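Local structure of AvrRxo1-ORF1 (4Z8T) at residues A[40-43]-A[44-48]; A[169-172]-A[173-177]. The protein is a type III effector of Xanthomonas oryzae pv. oryzicola with a polynucleotide kinase domain, and probably phosphorylates a nucleotide-like substrate in the host plant cell. All blocks are in the same frame, centred on the assembly; numbering follows the deposited sequence.

Contact 1. Residues A[40-43]-A[44-48]; sequences HEKL and LDQAR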
loop_
_atom_site.group_PDB
_atom_site.type_symbol
_atom_site.label_atom_id
_atom_site.label_comp_id
_atom_site.label_asym_id
_atom_site.label_seq_id
_atom_site.Cartn_x
_atom_site.Cartn_y
_atom_site.Cartn_z
ATOM N N HIS A 40 18.791 42.653 -10.227
ATOM C CA HIS A 40 18.486 42.158 -8.880
ATOM C C HIS A 40 17.757 43.211 -8.071
ATOM O O HIS A 40 16.762 42.916 -7.407
ATOM C CB HIS A 40 19.762 41.760 -8.142
ATOM C CG HIS A 40 20.440 40.558 -8.711
ATOM N ND1 HIS A 40 21.720 40.186 -8.363
ATOM C CD2 HIS A 40 20.015 39.641 -9.619
ATOM C CE1 HIS A 40 22.055 39.091 -9.022
ATOM N NE2 HIS A 40 21.038 38.743 -9.794
ATOM N N GLU A 41 18.268 44.439 -8.106
ATOM C CA GLU A 41 17.683 45.517 -7.324
ATOM C C GLU A 41 16.254 45.791 -7.771
ATOM O O GLU A 41 15.363 46.028 -6.950
ATOM C CB GLU A 41 18.556 46.781 -7.423
ATOM C CG GLU A 41 19.926 46.604 -6.778
ATOM C CD GLU A 41 20.966 47.618 -7.252
ATOM O OE1 GLU A 41 20.637 48.507 -8.070
ATOM O OE2 GLU A 41 22.128 47.513 -6.804
ATOM N N LYS A 42 16.035 45.742 -9.078
ATOM C CA LYS A 42 14.717 45.985 -9.633
ATOM C C LYS A 42 13.742 44.898 -9.190
ATOM O O LYS A 42 12.632 45.196 -8.760
ATOM C CB LYS A 42 14.765 46.022 -11.157
ATOM C CG LYS A 42 13.420 46.365 -11.767
ATOM C CD LYS A 42 13.416 46.289 -13.287
ATOM C CE LYS A 42 13.340 44.853 -13.775
ATOM N NZ LYS A 42 12.954 44.781 -15.221
ATOM N N LEU A 43 14.157 43.645 -9.302
ATOM C CA LEU A 43 13.267 42.547 -8.936
ATOM C C LEU A 43 12.957 42.534 -7.441
ATOM O O LEU A 43 11.823 42.226 -7.048
ATOM C CB LEU A 43 13.842 41.207 -9.388
ATOM C CG LEU A 43 14.047 41.109 -10.902
ATOM C CD1 LEU A 43 14.550 39.725 -11.260
ATOM C CD2 LEU A 43 12.773 41.404 -11.645
ATOM N N LEU A 44 13.946 42.871 -6.615
ATOM C CA LEU A 44 13.724 42.898 -5.167
ATOM C C LEU A 44 12.808 44.050 -4.793
ATOM O O LEU A 44 11.972 43.915 -3.897
ATOM C CB LEU A 44 15.045 42.989 -4.399
ATOM C CG LEU A 44 15.878 41.710 -4.406
ATOM C CD1 LEU A 44 17.264 41.927 -3.831
ATOM C CD2 LEU A 44 15.155 40.603 -3.635
ATOM N N ASP A 45 12.950 45.182 -5.482
ATOM C CA ASP A 45 12.060 46.312 -5.230
ATOM C C ASP A 45 10.619 45.942 -5.546
ATOM O O ASP A 45 9.698 46.284 -4.794
ATOM C CB ASP A 45 12.467 47.535 -6.059
ATOM C CG ASP A 45 13.723 48.205 -5.540
ATOM O OD1 ASP A 45 14.091 47.981 -4.369
ATOM O OD2 ASP A 45 14.340 48.975 -6.305
ATOM N N GLN A 46 10.427 45.238 -6.658
ATOM C CA GLN A 46 9.087 44.841 -7.068
ATOM C C GLN A 46 8.469 43.881 -6.049
ATOM O O GLN A 46 7.321 44.051 -5.631
ATOM C CB GLN A 46 9.125 44.180 -8.447
ATOM C CG GLN A 46 9.457 45.145 -9.581
ATOM C CD GLN A 46 9.559 44.453 -10.934
ATOM O OE1 GLN A 46 9.401 43.230 -11.042
ATOM N NE2 GLN A 46 9.816 45.235 -11.977
ATOM N N ALA A 47 9.243 42.876 -5.666
ATOM C CA ALA A 47 8.778 41.855 -4.725
ATOM C C ALA A 47 8.454 42.485 -3.377
ATOM O O ALA A 47 7.446 42.157 -2.731
ATOM C CB ALA A 47 9.838 40.771 -4.572
ATOM N N ARG A 48 9.309 43.401 -2.943
ATOM C CA ARG A 48 9.083 44.080 -1.672
ATOM C C ARG A 48 7.829 44.934 -1.696
ATOM O O ARG A 48 7.077 44.980 -0.718
ATOM C CB ARG A 48 10.326 44.887 -1.280
ATOM C CG ARG A 48 11.448 43.970 -0.826
ATOM C CD ARG A 48 12.791 44.661 -0.680
ATOM N NE ARG A 48 13.793 43.700 -0.213
ATOM C CZ ARG A 48 15.108 43.807 -0.390
ATOM N NH1 ARG A 48 15.629 44.841 -1.041
ATOM N NH2 ARG A 48 15.907 42.862 0.093
#

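Contact 2. Residues A[169-172]-A[173-177]; sequences YIQL and AKETG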
loop_
_atom_site.group_PDB
_atom_site.type_symbol
_atom_site.label_atom_id
_atom_site.label_comp_id
_atom_site.label_asym_id
_atom_site.label_seq_id
_atom_site.Cartn_x
_atom_site.Cartn_y
_atom_site.Cartn_z
ATOM N N TYR A 169 11.712 28.158 10.188
ATOM C CA TYR A 169 10.606 29.108 10.073
ATOM C C TYR A 169 9.884 29.344 11.397
ATOM O O TYR A 169 9.424 30.458 11.661
ATOM C CB TYR A 169 9.644 28.747 8.918
ATOM C CG TYR A 169 10.246 29.137 7.590
ATOM C CD1 TYR A 169 10.367 30.475 7.233
ATOM C CD2 TYR A 169 10.750 28.179 6.720
ATOM C CE1 TYR A 169 10.950 30.844 6.036
ATOM C CE2 TYR A 169 11.336 28.542 5.523
ATOM C CZ TYR A 169 11.422 29.870 5.185
ATOM O OH TYR A 169 12.009 30.229 3.998
ATOM N N ILE A 170 9.804 28.310 12.233
ATOM C CA ILE A 170 9.249 28.467 13.576
ATOM C C ILE A 170 10.134 29.436 14.359
ATOM O O ILE A 170 9.642 30.343 15.027
ATOM C CB ILE A 170 9.123 27.111 14.314
ATOM C CG1 ILE A 170 7.950 26.305 13.742
ATOM C CG2 ILE A 170 8.923 27.325 15.806
ATOM C CD1 ILE A 170 7.840 24.873 14.280
ATOM N N GLN A 171 11.444 29.245 14.259
ATOM C CA GLN A 171 12.383 30.145 14.928
ATOM C C GLN A 171 12.240 31.573 14.410
ATOM O O GLN A 171 12.213 32.517 15.193
ATOM C CB GLN A 171 13.812 29.651 14.752
ATOM C CG GLN A 171 14.827 30.435 15.561
ATOM C CD GLN A 171 16.206 29.815 15.488
ATOM O OE1 GLN A 171 16.603 29.277 14.449
ATOM N NE2 GLN A 171 16.943 29.876 16.593
ATOM N N LEU A 172 12.120 31.738 13.094
ATOM C CA LEU A 172 11.923 33.067 12.531
ATOM C C LEU A 172 10.656 33.706 13.085
ATOM O O LEU A 172 10.661 34.875 13.456
ATOM C CB LEU A 172 11.849 32.998 11.001
ATOM C CG LEU A 172 11.879 34.333 10.251
ATOM C CD1 LEU A 172 12.638 34.173 8.937
ATOM C CD2 LEU A 172 10.487 34.853 9.982
ATOM N N ALA A 173 9.568 32.940 13.141
ATOM C CA ALA A 173 8.322 33.466 13.668
ATOM C C ALA A 173 8.465 33.874 15.138
ATOM O O ALA A 173 8.070 34.977 15.532
ATOM C CB ALA A 173 7.212 32.455 13.497
ATOM N N LYS A 174 9.047 32.991 15.938
ATOM C CA LYS A 174 9.253 33.269 17.356
ATOM C C LYS A 174 10.086 34.529 17.575
ATOM O O LYS A 174 9.752 35.366 18.420
ATOM C CB LYS A 174 9.925 32.076 18.039
ATOM C CG LYS A 174 9.027 30.839 18.178
ATOM C CD LYS A 174 7.880 31.085 19.148
ATOM C CE LYS A 174 7.101 29.812 19.431
ATOM N NZ LYS A 174 5.952 30.091 20.359
ATOM N N GLU A 175 11.159 34.670 16.805
ATOM C CA GLU A 175 12.061 35.809 16.971
ATOM C C GLU A 175 11.462 37.136 16.530
ATOM O O GLU A 175 11.893 38.197 16.981
ATOM C CB GLU A 175 13.378 35.562 16.231
ATOM C CG GLU A 175 14.231 34.463 16.850
ATOM C CD GLU A 175 15.487 34.177 16.046
ATOM O OE1 GLU A 175 15.641 34.752 14.949
ATOM O OE2 GLU A 175 16.324 33.372 16.505
ATOM N N THR A 176 10.475 37.080 15.639
ATOM C CA THR A 176 9.903 38.296 15.077
ATOM C C THR A 176 8.493 38.564 15.567
ATOM O O THR A 176 7.853 39.506 15.109
ATOM C CB THR A 176 9.905 38.274 13.536
ATOM O OG1 THR A 176 9.139 37.147 13.079
ATOM C CG2 THR A 176 11.320 38.169 13.007
ATOM N N GLY A 177 8.008 37.743 16.494
ATOM C CA GLY A 177 6.699 37.959 17.079
ATOM C C GLY A 177 5.564 37.690 16.105
ATOM O O GLY A 177 4.527 38.353 16.155
#

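Contact 1. Residues A[40-43]-A[44-48]
With chi1 at -176°, K42 swings its CG away from its own backbone N and forward along helix 34-60, whereas Q46 carries its CG beside the backbone N (chi1 -69°) and then runs straight. The two side chains therefore lie alongside each other, pointing the same way, and the amide end of Q46 rests against the aliphatic part of the lysine, NE2 of Q46 standing 3.8 Å from CG of K42. A bend at chi3 of K42 carries its ammonium group off to a salt bridge with E115. The other amide atom of Q46, OE1, lies 3.9 Å from CD2 of L43, whose branch slants across the glutamine. Beneath these side chains run four successive i to i+4 backbone bonds, among them A47 N to L43 O at 3.0 Å, with an N-H...O angle of 163°. On the buried face L44 sets its CG 3.4 Å from O of H40 and packs on R136 and F137 of helix 123-141, while L43 reaches L111 of helix 108-113. H40 bonds through NE2 to E129. The helix is thus amphipathic: leucines seal one side against its neighbours, and along the K42-Q46 ridge the contact is van der Waals in kind, the lysine charge being met by E115 and not by the glutamine.

Contact 2. Residues A[169-172]-A[173-177]
The i to i+4 bonding of helix 163-176 continues through A173 N to Y169 O, 2.9 Å apart. K174 N bonds to I170 O nearly straight, and E175 N follows onto Q171 O. The next rung is weak: T176 N lies 3.1 Å from L172 O, and the angle at its hydrogen falls to 130°. T176 N also bonds to A173 O at 3.2 Å, the tightening expected as a helix runs out. The hydroxyl of T176 adds a second, shorter bond to the oxygen of L172. Placed between its own backbone N and carbonyl carbon by a chi1 of 60°, OG1 turns back and donates to L172 O over 2.8 Å, tilted from the carbonyl plane. One carbonyl oxygen thus takes two donors from the same residue, one of them weak. G177 leaves helical phi/psi with a positive phi and, with two bonds back into the last turn, makes a Schellman motif shortly before strand 179-185; the unit is the helix-to-strand half of a beta-alpha-beta crossover in the P-loop kinase fold, running from strand 154-157. On the outer surface Q171 and E175 slant past each other, their amide and carboxylate planes 46° apart. OE2 of E175 stands 3.4 Å from CG of Q171 and 3.6 Å from its NE2, while OE1 forms a salt bridge with R142. CG of K174 touches I170 O at 3.2 Å before the chain bends at chi2 and leads its ammonium group to D234. Facing inward, Y169 and L172 cover L67 of strand 66-71, and the hydroxyl of Y169 bonds to E138 and K158.

In the fold
From the N terminus the chain enters contact 1 in helix 34-60, ahead of strand 66-71 and the probable P-loop that follows it. Contact 2 comes much later, at the end of helix 163-176. Each joins neighbouring turns of one helix, so neither closes a long loop; they stand in series, neither nesting nor crossing. The centres of contact 1 and contact 2 are about 24 Å apart, and the nearest atoms of contact 1 and contact 2 about 13 Å apart, so the two do not meet. Helix 123-141, which comes between them in the chain, touches both. Contact 1 lies where helix 34-60 packs on helices 108-113 and 123-141; contact 2 lies on the helix covering strand 66-71 of the central sheet.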